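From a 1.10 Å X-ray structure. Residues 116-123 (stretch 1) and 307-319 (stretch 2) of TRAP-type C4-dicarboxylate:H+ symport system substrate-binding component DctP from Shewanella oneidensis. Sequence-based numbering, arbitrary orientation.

Stretch 1 116-123: DLPFLFND
Stretch 2 307-319: ERQQWVDVMKPVW

A loop, residues 116-123, packs on a helix spanning 307-319 that is kinked where the N atoms of Pro317 and Val318 lack a bond to the preceding turn. The two stretches run in opposite senses: CA of Leu117 lies 6.2 Å from CA of Trp319, CA of Pro118 6.2 Å from CA of Met315, and CA of Phe119 6.2 Å from CA of Val312. Together they bury 578 Å². Leu117 (phi/psi -62/131; chi1 m, chi2 t) opens a type II turn closed by a weak bond from Leu120 N to Leu117 O, 3.4 Å. Its CB sits over the indole face of Trp319, 4.1 Å from the five-membered ring centroid, and its CD2 lies 4.2 Å from Val318 CG1. Pro118 (-70/133, C-gamma endo) points toward the helix, placing CG 3.6 Å from Met315 CB and CD 3.9 Å from Val318 CG1. Its carbonyl, at the indole edge, accepts the one direct hydrogen bond across the contact, Trp319 NE1 to Pro118 O, 2.8 Å and 154°; Trp319 has chi1 m and chi2 19°. Water 1 donates to both Pro118 O and Val312 O. Phe119 takes the positive phi of the turn (62/22), and its CA-to-CB bond points toward the helix (chi1 m, chi2 -77°). Val312 CG2 (chi1 t) covers one face, 3.9 Å from the ring centroid; Phe119 CZ lies 3.7 Å from Trp311 CB. Arg308, extended (chi1-chi3 t), brings NH2 to the ring edge, 3.7 Å from Phe119 CD1, which lies over a guanidinium face. Leu120 (-66/-49; chi1 t, chi2 p) sets CD1 4.1 Å from the centroid of the Trp319 six-membered ring, over its face. Phe121 points away. Asn122 (-67/-38; chi1 m) reaches Arg308 through water: water 2 links Phe119 O, Asn122 OD1 and Arg308 NH2, while water 3 joins Asn122 O to Arg308 NH2. Asp123 (chi1 p) caps the following helix.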

# COMPACT_ATOMS: atom_id res chain seq x y z
N ASP A 116 -8.50 1.67 -4.15
CA ASP A 116 -8.83 0.34 -3.63
C ASP A 116 -9.79 -0.43 -4.54
O ASP A 116 -10.05 -1.60 -4.29
CB ASP A 116 -9.49 0.47 -2.26
CG ASP A 116 -8.50 0.73 -1.15
OD1 ASP A 116 -7.29 0.57 -1.38
OD2 ASP A 116 -8.96 1.08 -0.03
N LEU A 117 -10.37 0.21 -5.55
CA LEU A 117 -11.40 -0.46 -6.34
C LEU A 117 -10.84 -1.69 -7.06
O LEU A 117 -9.80 -1.62 -7.71
CB LEU A 117 -12.05 0.51 -7.33
CG LEU A 117 -12.86 1.64 -6.70
CD1 LEU A 117 -13.37 2.59 -7.76
CD2 LEU A 117 -14.03 1.11 -5.88
N PRO A 118 -11.53 -2.83 -6.94
CA PRO A 118 -10.96 -4.06 -7.49
C PRO A 118 -10.94 -4.07 -9.02
O PRO A 118 -11.93 -3.74 -9.67
CB PRO A 118 -11.88 -5.15 -6.93
CG PRO A 118 -13.17 -4.42 -6.55
CD PRO A 118 -12.72 -3.08 -6.10
N PHE A 119 -9.79 -4.45 -9.57
CA PHE A 119 -9.56 -4.55 -11.00
C PHE A 119 -9.69 -3.20 -11.73
O PHE A 119 -9.87 -3.16 -12.95
CB PHE A 119 -10.47 -5.62 -11.64
CG PHE A 119 -10.21 -7.01 -11.13
CD1 PHE A 119 -9.11 -7.73 -11.57
CD2 PHE A 119 -11.07 -7.60 -10.22
CE1 PHE A 119 -8.89 -9.02 -11.09
CE2 PHE A 119 -10.83 -8.88 -9.75
CZ PHE A 119 -9.75 -9.58 -10.19
N LEU A 120 -9.55 -2.10 -11.02
CA LEU A 120 -9.57 -0.79 -11.67
C LEU A 120 -8.37 -0.60 -12.60
O LEU A 120 -8.52 -0.15 -13.74
CB LEU A 120 -9.63 0.32 -10.62
CG LEU A 120 -9.65 1.75 -11.16
CD1 LEU A 120 -10.82 1.99 -12.11
CD2 LEU A 120 -9.70 2.71 -9.97
N PHE A 121 -7.18 -0.90 -12.09
CA PHE A 121 -5.95 -0.76 -12.85
C PHE A 121 -5.46 -2.12 -13.33
O PHE A 121 -5.41 -3.09 -12.57
CB PHE A 121 -4.87 -0.13 -11.97
CG PHE A 121 -5.25 1.21 -11.43
CD1 PHE A 121 -5.28 2.33 -12.24
CD2 PHE A 121 -5.58 1.36 -10.09
CE1 PHE A 121 -5.64 3.57 -11.73
CE2 PHE A 121 -5.93 2.61 -9.59
CZ PHE A 121 -5.97 3.70 -10.43
N ASN A 122 -5.10 -2.19 -14.60
CA ASN A 122 -4.63 -3.45 -15.17
C ASN A 122 -3.30 -3.86 -14.56
O ASN A 122 -3.03 -5.05 -14.31
CB ASN A 122 -4.44 -3.34 -16.68
CG ASN A 122 -5.75 -3.22 -17.44
OD1 ASN A 122 -6.82 -3.48 -16.90
ND2 ASN A 122 -5.66 -2.83 -18.71
N ASP A 123 -2.45 -2.87 -14.34
CA ASP A 123 -1.07 -3.12 -13.95
C ASP A 123 -0.46 -1.83 -13.40
O ASP A 123 -1.13 -0.79 -13.35
CB ASP A 123 -0.26 -3.67 -15.13
CG ASP A 123 -0.30 -2.77 -16.34
OD1 ASP A 123 -0.38 -1.54 -16.18
OD2 ASP A 123 -0.26 -3.32 -17.47
N GLU A 307 -11.55 -17.10 -16.20
CA GLU A 307 -11.56 -17.08 -14.75
C GLU A 307 -11.34 -15.66 -14.25
O GLU A 307 -12.05 -15.19 -13.37
CB GLU A 307 -10.50 -18.03 -14.19
CG GLU A 307 -10.95 -19.47 -14.28
CD GLU A 307 -9.84 -20.49 -14.05
OE1 GLU A 307 -8.64 -20.15 -14.10
OE2 GLU A 307 -10.19 -21.67 -13.84
N ARG A 308 -10.36 -14.96 -14.81
CA ARG A 308 -10.14 -13.57 -14.41
C ARG A 308 -11.40 -12.74 -14.65
O ARG A 308 -11.79 -11.94 -13.80
CB ARG A 308 -8.95 -12.95 -15.14
CG ARG A 308 -8.66 -11.49 -14.71
CD ARG A 308 -7.68 -10.76 -15.62
NE ARG A 308 -7.25 -9.47 -15.07
CZ ARG A 308 -7.83 -8.29 -15.30
NH1 ARG A 308 -8.89 -8.19 -16.09
NH2 ARG A 308 -7.33 -7.20 -14.73
N GLN A 309 -12.03 -12.92 -15.80
CA GLN A 309 -13.19 -12.11 -16.13
C GLN A 309 -14.34 -12.35 -15.15
O GLN A 309 -15.09 -11.43 -14.82
CB GLN A 309 -13.66 -12.33 -17.57
CG GLN A 309 -14.66 -11.29 -18.04
CD GLN A 309 -14.07 -9.89 -18.10
OE1 GLN A 309 -12.99 -9.69 -18.64
NE2 GLN A 309 -14.78 -8.92 -17.53
N GLN A 310 -14.47 -13.58 -14.65
CA GLN A 310 -15.52 -13.85 -13.66
C GLN A 310 -15.27 -13.01 -12.40
O GLN A 310 -16.19 -12.44 -11.82
CB GLN A 310 -15.58 -15.34 -13.32
CG GLN A 310 -16.13 -16.18 -14.46
CD GLN A 310 -16.23 -17.67 -14.19
OE1 GLN A 310 -15.55 -18.24 -13.35
NE2 GLN A 310 -17.07 -18.32 -14.96
N TRP A 311 -14.01 -12.95 -11.98
CA TRP A 311 -13.66 -12.11 -10.83
C TRP A 311 -13.90 -10.62 -11.11
O TRP A 311 -14.41 -9.89 -10.26
CB TRP A 311 -12.20 -12.34 -10.46
CG TRP A 311 -11.92 -13.55 -9.59
CD1 TRP A 311 -11.43 -14.76 -9.98
CD2 TRP A 311 -12.09 -13.62 -8.18
NE1 TRP A 311 -11.29 -15.57 -8.89
CE2 TRP A 311 -11.68 -14.89 -7.77
CE3 TRP A 311 -12.54 -12.71 -7.22
CZ2 TRP A 311 -11.72 -15.29 -6.43
CZ3 TRP A 311 -12.58 -13.10 -5.89
CH2 TRP A 311 -12.16 -14.37 -5.51
N VAL A 312 -13.51 -10.16 -12.28
CA VAL A 312 -13.74 -8.76 -12.63
C VAL A 312 -15.23 -8.42 -12.54
O VAL A 312 -15.62 -7.41 -11.95
CB VAL A 312 -13.22 -8.44 -14.05
CG1 VAL A 312 -13.61 -7.03 -14.48
CG2 VAL A 312 -11.72 -8.63 -14.10
N ASP A 313 -16.05 -9.27 -13.15
CA ASP A 313 -17.48 -8.99 -13.25
C ASP A 313 -18.17 -8.91 -11.90
O ASP A 313 -19.00 -8.03 -11.67
CB ASP A 313 -18.16 -10.06 -14.11
CG ASP A 313 -17.79 -9.96 -15.59
OD1 ASP A 313 -17.18 -8.96 -16.00
OD2 ASP A 313 -18.13 -10.90 -16.34
N VAL A 314 -17.84 -9.84 -11.00
CA VAL A 314 -18.47 -9.87 -9.69
C VAL A 314 -18.03 -8.70 -8.80
O VAL A 314 -18.72 -8.35 -7.84
CB VAL A 314 -18.20 -11.23 -9.00
CG1 VAL A 314 -16.79 -11.29 -8.44
CG2 VAL A 314 -19.18 -11.47 -7.90
N MET A 315 -16.90 -8.07 -9.13
CA MET A 315 -16.37 -6.96 -8.35
C MET A 315 -16.86 -5.59 -8.80
O MET A 315 -16.74 -4.63 -8.05
CB MET A 315 -14.84 -6.99 -8.35
CG MET A 315 -14.26 -8.14 -7.58
SD MET A 315 -14.73 -8.11 -5.85
CE MET A 315 -13.86 -9.57 -5.27
N LYS A 316 -17.40 -5.49 -10.01
CA LYS A 316 -17.86 -4.20 -10.53
C LYS A 316 -18.88 -3.51 -9.63
O LYS A 316 -18.85 -2.29 -9.50
CB LYS A 316 -18.36 -4.33 -11.96
CG LYS A 316 -17.26 -4.49 -13.00
CD LYS A 316 -16.52 -3.18 -13.22
CE LYS A 316 -15.46 -3.30 -14.31
NZ LYS A 316 -16.01 -3.69 -15.63
N PRO A 317 -19.79 -4.27 -8.98
CA PRO A 317 -20.72 -3.58 -8.07
C PRO A 317 -20.05 -2.83 -6.92
O PRO A 317 -20.67 -1.92 -6.35
CB PRO A 317 -21.63 -4.71 -7.57
CG PRO A 317 -21.63 -5.69 -8.67
CD PRO A 317 -20.18 -5.68 -9.17
N VAL A 318 -18.81 -3.17 -6.57
CA VAL A 318 -18.10 -2.41 -5.54
C VAL A 318 -17.85 -0.99 -6.05
O VAL A 318 -17.96 -0.02 -5.30
CB VAL A 318 -16.76 -3.10 -5.18
CG1 VAL A 318 -15.97 -2.25 -4.19
CG2 VAL A 318 -17.02 -4.50 -4.63
N TRP A 319 -17.52 -0.86 -7.33
CA TRP A 319 -17.35 0.47 -7.89
C TRP A 319 -18.66 1.25 -7.80
O TRP A 319 -18.67 2.43 -7.47
CB TRP A 319 -16.92 0.41 -9.34
CG TRP A 319 -15.69 -0.38 -9.71
CD1 TRP A 319 -15.05 -1.36 -8.99
CD2 TRP A 319 -14.99 -0.27 -10.95
NE1 TRP A 319 -14.00 -1.86 -9.73
CE2 TRP A 319 -13.94 -1.20 -10.93
CE3 TRP A 319 -15.17 0.52 -12.09
CZ2 TRP A 319 -13.07 -1.36 -12.00
CZ3 TRP A 319 -14.29 0.37 -13.15
CH2 TRP A 319 -13.26 -0.57 -13.09
O HOH W 1 -14.03 -4.86 -11.65
O HOH W 2 -8.16 -4.44 -14.75
O HOH W 3 -4.91 -6.98 -13.16